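Local structure of polycyclic ketone monooxygenase (Myceliophthora thermophila, 5MQ6) at residues A[138-142]-A[159-163]; A[330-334]-A[540-546]; A[532-538]-A[624-630]. The protein catalyses Baeyer-Villiger oxidation with FAD and NADPH, inserting one oxygen atom beside the carbonyl of ketones, especially bulky polycyclic ones, to give esters or lactones. Residues are numbered along the deposited sequence.

Contacts 1 and 2 both touch the FAD and each other: their centres lie 13 Å apart, and Asn-540 ND2 is 3.1 Å from Ser-138 O. Contact 3 lies beyond contact 2 as seen from contact 1, with its centre 14 Å from that of contact 2, and is joined to it through helix 541-562, where Thr-544 OG1 is 3.2 Å from Ala-538 N and Phe-543 packs on Met-630. Contacts 1 and 3 do not touch; their centres are 24 Å apart. Along the chain contact 1 closes before the others open, whereas the segments of contacts 2 and 3 alternate. The C-terminal part of the chain is thereby tied to helices 136-139 and 328-340 beside the flavin.

Contact 1: A[138-142]-A[159-163]; sequences SYMPL and ELLEH. With FAD (flavin-adenine dinucleotide), chain B.
A histidine side chain hydrogen-bonded to a backbone carbonyl is the striking feature here: His-163 NE2 donates to Pro-141 O at 2.6 Å and 174°, short and almost straight. His-163 lies on helix 157-170, regular through 159-163, and its t rotamer carries the ring to the carbonyl, while ND1 is held by Arg-166. The other segment ends helix 136-139; Met-140 is the first residue to leave helical geometry, and Met-140 and Pro-141 are extended (phi/psi -63/124 and -69/152), the proline ring holding phi near the value this path needs. Met-140 and Leu-160 are nearest, CA atoms 7.5 Å apart. Flexible and unbranched, Met-140 (m, t, p) points toward the helix: its CG meets Leu-160 CD2 at 3.8 Å and its CE meets His-163 CB at 3.5 Å. Leu-160 CD2 also lies at the edge of the Tyr-139 ring, 4.2 Å from CE2. Tyr-139 (t) belongs to the FAD site: flavin C4 lies over one ring face, and Tyr-139 OH shares a hydrogen bond with ribityl FAD O3' at 2.9 Å and another with Trp-122. Apolar edge and polar tip let one tyrosine pack on protein while binding cofactor, and a neutral, NE2-protonated imidazole would satisfy the proline carbonyl.

Contact 2: A[330-334]-A[540-546]; sequences RERML and NNAFTLD. With FAD (flavin-adenine dinucleotide), chain B.
Met-333 lies over the Phe-543 ring, its CB 4.2 Å from the centroid in a CH-pi contact and its SD 5.0 Å away and oblique, a Met-aromatic contact. These residues, CA atoms 6.5 Å apart, set the register. Unbranched Met-333 (m, t, m) can lay its chain across the ring, CE reaching Phe-543 CD1 at 3.8 Å; Leu-334 CD2 meets Phe-543 CZ at 3.7 Å. Segments 330-334 and 541-546 are helical, with axes 10.5 Å apart and crossing at -126°. Helix 541-562 starts at the flavin: Asn-541 N donates to FAD O2 at 2.8 Å, and Asn-540 is the N-cap, its short t side chain accepting from Ala-542 N at OD1 (3.2 Å). Asn-540 ND2 binds Ser-138 O and a water that donates to Met-333 O. One turn after Phe-543, Asp-546 (t) takes a two-point salt bridge from the planar guanidinium of Arg-330 (t, p, p): NE to OD2 is 2.8 Å and NH2 to OD1 2.9 Å, with Arg-96 also pairing with Asp-546.

Contact 3: A[532-538]-A[624-630]; sequences LSQSSQA and GNLSQGM
Asn-625, in an m rotamer with chi2 near -15°, turns its amide into segment 532-538, where OD1 accepts from Ser-535 N at 3.0 Å and ND2 gives to waters shared with Leu-532 O and Gln-537 NE2. Asparagine suits the place because one short amide serves as acceptor and donor together. Gln-534 and Asn-625 have CA atoms 4.5 Å apart; beside them Gln-534 N donates to Gly-624 O (2.7 Å) and Leu-626 N to Ser-535 O (2.8 Å). Gln-534 has positive phi (65/38), and its m, t side chain hydrogen-bonds through OE1 to Thr-515. Ser-535, p, folds OG back onto Leu-532 O at 2.8 Å. Ser-536 (t) donates through OG to a water that also accepts from Gly-629 N and donates to Leu-626 O; glycine readily adopts the phi of 82° at this N-cap. Met-630 (t, p, p) brings CE to 3.3 Å from Gln-537 N. This is loop-to-loop pairing with bridging waters, joining the loops that lead into helices 541-562 and 630-641.

Contact 1: A[138-142]-A[159-163]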
loop_
_atom_site.group_PDB
_atom_site.type_symbol
_atom_site.label_atom_id
_atom_site.label_comp_id
_atom_site.label_asym_id
_atom_site.label_seq_id
_atom_site.Cartn_x
_atom_site.Cartn_y
_atom_site.Cartn_z
ATOM N N SER A 138 1.652 -7.001 -15.296
ATOM C CA SER A 138 0.572 -7.321 -14.371
ATOM C C SER A 138 0.136 -6.140 -13.538
ATOM O O SER A 138 -1.031 -6.057 -13.159
ATOM C CB SER A 138 1.028 -8.515 -13.502
ATOM O OG SER A 138 1.042 -9.703 -14.377
ATOM N N TYR A 139 1.060 -5.209 -13.298
ATOM C CA TYR A 139 0.872 -4.110 -12.365
ATOM C C TYR A 139 0.390 -2.818 -13.013
ATOM O O TYR A 139 -0.557 -2.212 -12.534
ATOM C CB TYR A 139 2.144 -3.846 -11.579
ATOM C CG TYR A 139 1.958 -2.693 -10.632
ATOM C CD1 TYR A 139 1.206 -2.840 -9.485
ATOM C CD2 TYR A 139 2.579 -1.489 -10.866
ATOM C CE1 TYR A 139 1.025 -1.759 -8.605
ATOM C CE2 TYR A 139 2.417 -0.405 -10.049
ATOM C CZ TYR A 139 1.615 -0.524 -8.917
ATOM O OH TYR A 139 1.467 0.570 -8.095
ATOM N N MET A 140 1.042 -2.382 -14.095
ATOM C CA MET A 140 0.673 -1.103 -14.716
ATOM C C MET A 140 -0.781 -1.173 -15.231
ATOM O O MET A 140 -1.152 -2.077 -15.936
ATOM C CB MET A 140 1.651 -0.722 -15.787
ATOM C CG MET A 140 3.101 -0.723 -15.245
ATOM S SD MET A 140 4.331 -0.245 -16.479
ATOM C CE MET A 140 3.977 1.501 -16.730
ATOM N N PRO A 141 -1.629 -0.284 -14.809
ATOM C CA PRO A 141 -2.997 -0.312 -15.281
ATOM C C PRO A 141 -3.215 0.044 -16.714
ATOM O O PRO A 141 -2.483 0.848 -17.283
ATOM C CB PRO A 141 -3.707 0.774 -14.490
ATOM C CG PRO A 141 -2.706 1.411 -13.623
ATOM C CD PRO A 141 -1.392 0.687 -13.734
ATOM N N LEU A 142 -4.270 -0.516 -17.281
ATOM C CA LEU A 142 -4.795 -0.057 -18.573
ATOM C C LEU A 142 -3.781 -0.183 -19.688
ATOM O O LEU A 142 -3.751 0.639 -20.614
ATOM C CB LEU A 142 -5.337 1.370 -18.472
ATOM C CG LEU A 142 -6.498 1.596 -17.460
ATOM C CD1 LEU A 142 -6.602 3.101 -17.108
ATOM C CD2 LEU A 142 -7.788 1.030 -18.009
ATOM N N GLU A 159 9.232 5.409 -15.342
ATOM C CA GLU A 159 8.306 4.810 -16.260
ATOM C C GLU A 159 6.872 4.733 -15.643
ATOM O O GLU A 159 5.857 4.871 -16.365
ATOM C CB GLU A 159 8.813 3.446 -16.616
ATOM C CG GLU A 159 7.919 2.738 -17.550
ATOM C CD GLU A 159 8.497 1.462 -18.101
ATOM O OE1 GLU A 159 9.311 0.887 -17.348
ATOM O OE2 GLU A 159 8.064 1.060 -19.239
ATOM N N LEU A 160 6.827 4.531 -14.333
ATOM C CA LEU A 160 5.575 4.423 -13.620
ATOM C C LEU A 160 4.840 5.726 -13.514
ATOM O O LEU A 160 3.610 5.789 -13.703
ATOM C CB LEU A 160 5.726 3.790 -12.219
ATOM C CG LEU A 160 6.067 2.314 -12.384
ATOM C CD1 LEU A 160 6.680 1.738 -11.137
ATOM C CD2 LEU A 160 4.945 1.504 -12.823
ATOM N N LEU A 161 5.598 6.750 -13.212
ATOM C CA LEU A 161 5.064 8.090 -13.172
ATOM C C LEU A 161 4.602 8.582 -14.580
ATOM O O LEU A 161 3.463 9.137 -14.755
ATOM C CB LEU A 161 6.084 8.991 -12.524
ATOM C CG LEU A 161 5.789 10.481 -12.485
ATOM C CD1 LEU A 161 4.552 10.688 -11.631
ATOM C CD2 LEU A 161 6.928 11.241 -11.773
ATOM N N GLU A 162 5.431 8.319 -15.586
ATOM C CA GLU A 162 5.073 8.706 -16.918
ATOM C C GLU A 162 3.744 8.007 -17.358
ATOM O O GLU A 162 2.919 8.593 -18.051
ATOM C CB GLU A 162 6.253 8.452 -17.870
ATOM C CG GLU A 162 5.900 8.435 -19.362
ATOM C CD GLU A 162 7.091 7.946 -20.214
ATOM O OE1 GLU A 162 7.077 6.830 -20.803
ATOM O OE2 GLU A 162 8.090 8.662 -20.261
ATOM N N HIS A 163 3.532 6.766 -16.933
ATOM C CA HIS A 163 2.327 6.065 -17.297
ATOM C C HIS A 163 1.063 6.692 -16.669
ATOM O O HIS A 163 0.014 6.754 -17.348
ATOM C CB HIS A 163 2.419 4.624 -16.961
ATOM C CG HIS A 163 1.260 3.826 -17.443
ATOM N ND1 HIS A 163 0.966 3.667 -18.792
ATOM C CD2 HIS A 163 0.366 3.061 -16.774
ATOM C CE1 HIS A 163 -0.058 2.847 -18.933
ATOM N NE2 HIS A 163 -0.430 2.446 -17.727
HETATM P PA FAD B . -1.729 6.084 -3.764
HETATM O O1A FAD B . -1.186 6.067 -2.373
HETATM O O2A FAD B . -0.850 5.737 -4.952
HETATM O O5B FAD B . -2.336 7.546 -4.037
HETATM C C5B FAD B . -3.175 8.135 -3.102
HETATM C C4B FAD B . -2.895 9.623 -3.079
HETATM O O4B FAD B . -3.925 10.223 -2.271
HETATM C C3B FAD B . -1.559 10.046 -2.473
HETATM O O3B FAD B . -0.961 11.031 -3.275
HETATM C C2B FAD B . -1.937 10.619 -1.136
HETATM O O2B FAD B . -1.039 11.609 -0.697
HETATM C C1B FAD B . -3.316 11.169 -1.432
HETATM N N9A FAD B . -4.104 11.382 -0.243
HETATM C C8A FAD B . -4.358 10.472 0.741
HETATM N N7A FAD B . -5.087 11.072 1.677
HETATM C C5A FAD B . -5.305 12.356 1.349
HETATM C C6A FAD B . -6.049 13.475 1.954
HETATM N N6A FAD B . -6.681 13.441 3.109
HETATM N N1A FAD B . -6.059 14.558 1.220
HETATM C C2A FAD B . -5.407 14.675 0.039
HETATM N N3A FAD B . -4.713 13.751 -0.584
HETATM C C4A FAD B . -4.628 12.558 0.082
HETATM N N1 FAD B . 1.974 -2.206 -4.764
HETATM C C2 FAD B . 1.973 -3.217 -5.694
HETATM O O2 FAD B . 0.961 -3.877 -5.896
HETATM N N3 FAD B . 3.079 -3.500 -6.396
HETATM C C4 FAD B . 4.203 -2.795 -6.192
HETATM O O4 FAD B . 5.177 -3.095 -6.869
HETATM C C4X FAD B . 4.312 -1.693 -5.220
HETATM N N5 FAD B . 5.450 -0.965 -4.965
HETATM C C5X FAD B . 5.390 0.021 -4.035
HETATM C C6 FAD B . 6.595 0.817 -3.723
HETATM C C7 FAD B . 6.429 1.862 -2.694
HETATM C C7M FAD B . 7.593 2.743 -2.300
HETATM C C8 FAD B . 5.140 2.098 -1.981
HETATM C C8M FAD B . 4.953 3.181 -0.919
HETATM C C9 FAD B . 4.038 1.326 -2.291
HETATM C C9A FAD B . 4.118 0.306 -3.281
HETATM N N10 FAD B . 2.969 -0.464 -3.535
HETATM C C10 FAD B . 3.047 -1.450 -4.522
HETATM C "C1'" FAD B . 1.666 -0.194 -2.887
HETATM C "C2'" FAD B . 1.049 1.044 -3.662
HETATM O "O2'" FAD B . 0.670 2.047 -2.710
HETATM C "C3'" FAD B . -0.146 0.691 -4.614
HETATM O "O3'" FAD B . 0.298 -0.253 -5.592
HETATM C "C4'" FAD B . -0.733 1.835 -5.474
HETATM O "O4'" FAD B . 0.274 2.765 -6.073
HETATM C "C5'" FAD B . -1.784 2.617 -4.659
HETATM O "O5'" FAD B . -2.579 3.387 -5.613
HETATM P P FAD B . -3.683 4.328 -4.892
HETATM O O1P FAD B . -4.059 5.395 -5.985
HETATM O O2P FAD B . -4.702 3.376 -4.249
HETATM O O3P FAD B . -2.913 5.011 -3.607
#

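Contact 2: A[330-334]-A[540-546]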
loop_
_atom_site.group_PDB
_atom_site.type_symbol
_atom_site.label_atom_id
_atom_site.label_comp_id
_atom_site.label_asym_id
_atom_site.label_seq_id
_atom_site.Cartn_x
_atom_site.Cartn_y
_atom_site.Cartn_z
ATOM N N ARG A 330 -6.262 -8.752 -17.311
ATOM C CA ARG A 330 -6.989 -9.327 -16.219
ATOM C C ARG A 330 -6.714 -10.854 -16.079
ATOM O O ARG A 330 -6.545 -11.393 -15.016
ATOM C CB ARG A 330 -8.474 -8.914 -16.356
ATOM C CG ARG A 330 -9.422 -9.634 -15.486
ATOM C CD ARG A 330 -9.522 -9.044 -14.095
ATOM N NE ARG A 330 -10.181 -7.734 -13.946
ATOM C CZ ARG A 330 -11.485 -7.520 -13.778
ATOM N NH1 ARG A 330 -12.367 -8.510 -13.882
ATOM N NH2 ARG A 330 -11.934 -6.282 -13.511
ATOM N N GLU A 331 -6.588 -11.541 -17.179
ATOM C CA GLU A 331 -6.291 -12.946 -17.131
ATOM C C GLU A 331 -4.876 -13.160 -16.529
ATOM O O GLU A 331 -4.669 -13.986 -15.675
ATOM C CB GLU A 331 -6.487 -13.559 -18.554
ATOM C CG GLU A 331 -5.700 -14.810 -18.763
ATOM C CD GLU A 331 -5.839 -15.361 -20.135
ATOM O OE1 GLU A 331 -4.886 -15.201 -20.951
ATOM O OE2 GLU A 331 -6.929 -15.890 -20.378
ATOM N N ARG A 332 -3.914 -12.337 -16.914
ATOM C CA ARG A 332 -2.597 -12.453 -16.383
ATOM C C ARG A 332 -2.496 -12.206 -14.862
ATOM O O ARG A 332 -1.732 -12.861 -14.156
ATOM C CB ARG A 332 -1.683 -11.504 -17.160
ATOM C CG ARG A 332 -0.206 -11.796 -16.988
ATOM C CD ARG A 332 0.570 -10.863 -17.905
ATOM N NE ARG A 332 1.983 -11.173 -17.796
ATOM C CZ ARG A 332 2.621 -12.129 -18.448
ATOM N NH1 ARG A 332 3.890 -12.264 -18.195
ATOM N NH2 ARG A 332 2.050 -12.943 -19.315
ATOM N N MET A 333 -3.257 -11.235 -14.380
ATOM C CA MET A 333 -3.277 -10.871 -13.004
ATOM C C MET A 333 -3.855 -12.023 -12.201
ATOM O O MET A 333 -3.402 -12.354 -11.106
ATOM C CB MET A 333 -4.144 -9.608 -12.799
ATOM C CG MET A 333 -3.482 -8.317 -13.196
ATOM S SD MET A 333 -4.401 -6.756 -12.892
ATOM C CE MET A 333 -5.956 -7.144 -13.472
ATOM N N LEU A 334 -4.867 -12.654 -12.783
ATOM C CA LEU A 334 -5.480 -13.851 -12.169
ATOM C C LEU A 334 -4.492 -15.032 -12.093
ATOM O O LEU A 334 -4.338 -15.660 -11.081
ATOM C CB LEU A 334 -6.733 -14.204 -12.967
ATOM C CG LEU A 334 -7.960 -13.331 -12.672
ATOM C CD1 LEU A 334 -8.954 -13.478 -13.825
ATOM C CD2 LEU A 334 -8.623 -13.843 -11.411
ATOM N N ASN A 540 -0.754 -8.017 -5.635
ATOM C CA ASN A 540 -0.747 -7.048 -6.657
ATOM C C ASN A 540 -1.908 -6.132 -6.356
ATOM O O ASN A 540 -3.041 -6.419 -6.700
ATOM C CB ASN A 540 -0.931 -7.745 -7.995
ATOM C CG ASN A 540 -0.984 -6.786 -9.173
ATOM O OD1 ASN A 540 -0.747 -5.571 -9.039
ATOM N ND2 ASN A 540 -1.280 -7.338 -10.357
ATOM N N ASN A 541 -1.589 -5.010 -5.749
ATOM C CA ASN A 541 -2.563 -4.008 -5.406
ATOM C C ASN A 541 -3.327 -3.449 -6.580
ATOM O O ASN A 541 -4.430 -2.984 -6.377
ATOM C CB ASN A 541 -1.961 -2.850 -4.594
ATOM C CG ASN A 541 -1.348 -3.311 -3.200
ATOM O OD1 ASN A 541 -0.381 -2.726 -2.744
ATOM N ND2 ASN A 541 -1.938 -4.319 -2.524
ATOM N N ALA A 542 -2.774 -3.487 -7.789
ATOM C CA ALA A 542 -3.420 -2.958 -8.965
ATOM C C ALA A 542 -4.565 -3.856 -9.341
ATOM O O ALA A 542 -5.516 -3.415 -10.023
ATOM C CB ALA A 542 -2.448 -2.852 -10.174
ATOM N N PHE A 543 -4.439 -5.131 -8.991
ATOM C CA PHE A 543 -5.506 -6.049 -9.237
ATOM C C PHE A 543 -6.716 -5.716 -8.316
ATOM O O PHE A 543 -7.857 -5.623 -8.726
ATOM C CB PHE A 543 -4.962 -7.502 -9.030
ATOM C CG PHE A 543 -5.939 -8.591 -9.313
ATOM C CD1 PHE A 543 -7.124 -8.369 -10.067
ATOM C CD2 PHE A 543 -5.686 -9.851 -8.826
ATOM C CE1 PHE A 543 -8.016 -9.389 -10.307
ATOM C CE2 PHE A 543 -6.604 -10.896 -9.063
ATOM C CZ PHE A 543 -7.759 -10.654 -9.839
ATOM N N THR A 544 -6.440 -5.551 -7.059
ATOM C CA THR A 544 -7.428 -5.125 -6.130
ATOM C C THR A 544 -8.167 -3.839 -6.571
ATOM O O THR A 544 -9.370 -3.754 -6.534
ATOM C CB THR A 544 -6.759 -4.891 -4.782
ATOM O OG1 THR A 544 -5.975 -6.058 -4.443
ATOM C CG2 THR A 544 -7.874 -4.584 -3.705
ATOM N N LEU A 545 -7.405 -2.868 -6.982
ATOM C CA LEU A 545 -7.934 -1.593 -7.440
ATOM C C LEU A 545 -8.756 -1.758 -8.680
ATOM O O LEU A 545 -9.776 -1.091 -8.783
ATOM C CB LEU A 545 -6.837 -0.575 -7.736
ATOM C CG LEU A 545 -6.032 -0.050 -6.555
ATOM C CD1 LEU A 545 -4.857 0.816 -7.028
ATOM C CD2 LEU A 545 -6.945 0.808 -5.717
ATOM N N ASP A 546 -8.307 -2.619 -9.604
ATOM C CA ASP A 546 -9.064 -2.988 -10.807
ATOM C C ASP A 546 -10.452 -3.500 -10.394
ATOM O O ASP A 546 -11.508 -2.870 -10.708
ATOM C CB ASP A 546 -8.279 -4.055 -11.583
ATOM C CG ASP A 546 -9.017 -4.593 -12.810
ATOM O OD1 ASP A 546 -10.122 -4.103 -13.157
ATOM O OD2 ASP A 546 -8.493 -5.534 -13.475
HETATM P PA FAD B . -1.729 6.084 -3.764
HETATM O O1A FAD B . -1.186 6.067 -2.373
HETATM O O2A FAD B . -0.850 5.737 -4.952
HETATM O O5B FAD B . -2.336 7.546 -4.037
HETATM C C5B FAD B . -3.175 8.135 -3.102
HETATM C C4B FAD B . -2.895 9.623 -3.079
HETATM O O4B FAD B . -3.925 10.223 -2.271
HETATM C C3B FAD B . -1.559 10.046 -2.473
HETATM O O3B FAD B . -0.961 11.031 -3.275
HETATM C C2B FAD B . -1.937 10.619 -1.136
HETATM O O2B FAD B . -1.039 11.609 -0.697
HETATM C C1B FAD B . -3.316 11.169 -1.432
HETATM N N9A FAD B . -4.104 11.382 -0.243
HETATM C C8A FAD B . -4.358 10.472 0.741
HETATM N N7A FAD B . -5.087 11.072 1.677
HETATM C C5A FAD B . -5.305 12.356 1.349
HETATM C C6A FAD B . -6.049 13.475 1.954
HETATM N N6A FAD B . -6.681 13.441 3.109
HETATM N N1A FAD B . -6.059 14.558 1.220
HETATM C C2A FAD B . -5.407 14.675 0.039
HETATM N N3A FAD B . -4.713 13.751 -0.584
HETATM C C4A FAD B . -4.628 12.558 0.082
HETATM N N1 FAD B . 1.974 -2.206 -4.764
HETATM C C2 FAD B . 1.973 -3.217 -5.694
HETATM O O2 FAD B . 0.961 -3.877 -5.896
HETATM N N3 FAD B . 3.079 -3.500 -6.396
HETATM C C4 FAD B . 4.203 -2.795 -6.192
HETATM O O4 FAD B . 5.177 -3.095 -6.869
HETATM C C4X FAD B . 4.312 -1.693 -5.220
HETATM N N5 FAD B . 5.450 -0.965 -4.965
HETATM C C5X FAD B . 5.390 0.021 -4.035
HETATM C C6 FAD B . 6.595 0.817 -3.723
HETATM C C7 FAD B . 6.429 1.862 -2.694
HETATM C C7M FAD B . 7.593 2.743 -2.300
HETATM C C8 FAD B . 5.140 2.098 -1.981
HETATM C C8M FAD B . 4.953 3.181 -0.919
HETATM C C9 FAD B . 4.038 1.326 -2.291
HETATM C C9A FAD B . 4.118 0.306 -3.281
HETATM N N10 FAD B . 2.969 -0.464 -3.535
HETATM C C10 FAD B . 3.047 -1.450 -4.522
HETATM C "C1'" FAD B . 1.666 -0.194 -2.887
HETATM C "C2'" FAD B . 1.049 1.044 -3.662
HETATM O "O2'" FAD B . 0.670 2.047 -2.710
HETATM C "C3'" FAD B . -0.146 0.691 -4.614
HETATM O "O3'" FAD B . 0.298 -0.253 -5.592
HETATM C "C4'" FAD B . -0.733 1.835 -5.474
HETATM O "O4'" FAD B . 0.274 2.765 -6.073
HETATM C "C5'" FAD B . -1.784 2.617 -4.659
HETATM O "O5'" FAD B . -2.579 3.387 -5.613
HETATM P P FAD B . -3.683 4.328 -4.892
HETATM O O1P FAD B . -4.059 5.395 -5.985
HETATM O O2P FAD B . -4.702 3.376 -4.249
HETATM O O3P FAD B . -2.913 5.011 -3.607
HETATM O O HOH W 1 -2.094 -10.345 -9.854
#

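Contact 3: A[532-538]-A[624-630]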
loop_
_atom_site.group_PDB
_atom_site.type_symbol
_atom_site.label_atom_id
_atom_site.label_comp_id
_atom_site.label_asym_id
_atom_site.label_seq_id
_atom_site.Cartn_x
_atom_site.Cartn_y
_atom_site.Cartn_z
ATOM N N LEU A 532 -10.731 -2.179 1.551
ATOM C CA LEU A 532 -9.678 -2.691 2.357
ATOM C C LEU A 532 -10.332 -3.644 3.411
ATOM O O LEU A 532 -10.462 -4.731 3.169
ATOM C CB LEU A 532 -8.842 -1.505 2.967
ATOM C CG LEU A 532 -7.593 -2.062 3.713
ATOM C CD1 LEU A 532 -6.599 -2.471 2.628
ATOM C CD2 LEU A 532 -6.917 -1.152 4.773
ATOM N N SER A 533 -10.835 -3.208 4.547
ATOM C CA SER A 533 -11.580 -4.064 5.435
ATOM C C SER A 533 -12.757 -4.782 4.700
ATOM O O SER A 533 -13.380 -4.218 3.823
ATOM C CB SER A 533 -12.216 -3.259 6.565
ATOM O OG SER A 533 -11.310 -2.596 7.366
ATOM N N GLN A 534 -13.035 -6.017 5.098
ATOM C CA GLN A 534 -14.243 -6.783 4.706
ATOM C C GLN A 534 -14.256 -7.064 3.207
ATOM O O GLN A 534 -15.295 -7.005 2.564
ATOM C CB GLN A 534 -15.528 -6.002 5.129
ATOM C CG GLN A 534 -15.489 -5.437 6.570
ATOM C CD GLN A 534 -16.926 -5.248 7.081
ATOM O OE1 GLN A 534 -17.816 -4.792 6.337
ATOM N NE2 GLN A 534 -17.175 -5.707 8.297
ATOM N N SER A 535 -13.090 -7.352 2.640
ATOM C CA SER A 535 -13.079 -7.663 1.244
ATOM C C SER A 535 -12.033 -8.798 0.978
ATOM O O SER A 535 -12.038 -9.823 1.622
ATOM C CB SER A 535 -12.819 -6.350 0.502
ATOM O OG SER A 535 -11.482 -5.816 0.748
ATOM N N SER A 536 -11.168 -8.607 0.024
ATOM C CA SER A 536 -10.025 -9.440 -0.212
ATOM C C SER A 536 -8.955 -8.501 -0.771
ATOM O O SER A 536 -9.249 -7.366 -1.116
ATOM C CB SER A 536 -10.432 -10.534 -1.218
ATOM O OG SER A 536 -9.375 -11.439 -1.501
ATOM N N GLN A 537 -7.722 -8.980 -0.846
ATOM C CA GLN A 537 -6.596 -8.208 -1.311
ATOM C C GLN A 537 -5.765 -9.217 -2.167
ATOM O O GLN A 537 -5.897 -10.411 -2.034
ATOM C CB GLN A 537 -5.779 -7.710 -0.112
ATOM C CG GLN A 537 -5.124 -8.904 0.629
ATOM C CD GLN A 537 -4.478 -8.632 1.984
ATOM O OE1 GLN A 537 -3.416 -8.005 2.099
ATOM N NE2 GLN A 537 -5.080 -9.179 3.011
ATOM N N ALA A 538 -4.907 -8.686 -3.006
ATOM C CA ALA A 538 -4.003 -9.440 -3.757
ATOM C C ALA A 538 -2.659 -8.823 -3.468
ATOM O O ALA A 538 -2.587 -7.633 -3.168
ATOM C CB ALA A 538 -4.412 -9.304 -5.177
ATOM N N GLY A 624 -11.583 -7.782 9.363
ATOM C CA GLY A 624 -10.747 -8.561 8.439
ATOM C C GLY A 624 -11.422 -8.790 7.133
ATOM O O GLY A 624 -12.334 -8.059 6.766
ATOM N N ASN A 625 -10.960 -9.818 6.437
ATOM C CA ASN A 625 -11.278 -10.081 5.082
ATOM C C ASN A 625 -11.904 -11.445 4.888
ATOM O O ASN A 625 -11.901 -12.298 5.752
ATOM C CB ASN A 625 -9.982 -10.021 4.280
ATOM C CG ASN A 625 -9.608 -8.620 3.831
ATOM O OD1 ASN A 625 -10.381 -7.729 3.851
ATOM N ND2 ASN A 625 -8.400 -8.488 3.302
ATOM N N LEU A 626 -12.488 -11.637 3.716
ATOM C CA LEU A 626 -12.863 -12.936 3.268
ATOM C C LEU A 626 -11.550 -13.747 3.215
ATOM O O LEU A 626 -10.478 -13.169 3.188
ATOM C CB LEU A 626 -13.451 -12.799 1.901
ATOM C CG LEU A 626 -14.686 -11.953 1.724
ATOM C CD1 LEU A 626 -14.956 -11.867 0.253
ATOM C CD2 LEU A 626 -15.869 -12.647 2.373
ATOM N N SER A 627 -11.639 -15.079 3.246
ATOM C CA SER A 627 -10.485 -15.955 3.364
ATOM C C SER A 627 -10.224 -16.747 2.060
ATOM O O SER A 627 -9.378 -17.662 2.065
ATOM C CB SER A 627 -10.663 -16.931 4.530
ATOM O OG SER A 627 -11.754 -17.805 4.300
ATOM N N GLN A 628 -10.949 -16.422 0.972
ATOM C CA GLN A 628 -10.939 -17.258 -0.188
ATOM C C GLN A 628 -10.210 -16.750 -1.412
ATOM O O GLN A 628 -10.226 -17.425 -2.454
ATOM C CB GLN A 628 -12.346 -17.635 -0.539
ATOM C CG GLN A 628 -13.135 -18.302 0.601
ATOM C CD GLN A 628 -12.660 -19.697 0.942
ATOM O OE1 GLN A 628 -12.927 -20.607 0.205
ATOM N NE2 GLN A 628 -11.949 -19.874 2.071
ATOM N N GLY A 629 -9.544 -15.608 -1.269
ATOM C CA GLY A 629 -8.810 -14.904 -2.331
ATOM C C GLY A 629 -9.531 -13.997 -3.303
ATOM O O GLY A 629 -10.806 -14.015 -3.454
ATOM N N MET A 630 -8.721 -13.217 -4.008
ATOM C CA MET A 630 -9.263 -12.163 -4.887
ATOM C C MET A 630 -10.213 -12.713 -5.981
ATOM O O MET A 630 -11.295 -12.154 -6.233
ATOM C CB MET A 630 -8.160 -11.270 -5.470
ATOM C CG MET A 630 -8.733 -10.143 -6.337
ATOM S SD MET A 630 -9.649 -8.879 -5.365
ATOM C CE MET A 630 -8.610 -8.499 -4.040
HETATM O O HOH W 2 -7.780 -5.932 2.453
HETATM O O HOH W 3 -9.273 -13.359 0.464
HETATM O O HOH W 4 -6.766 -11.072 2.847
#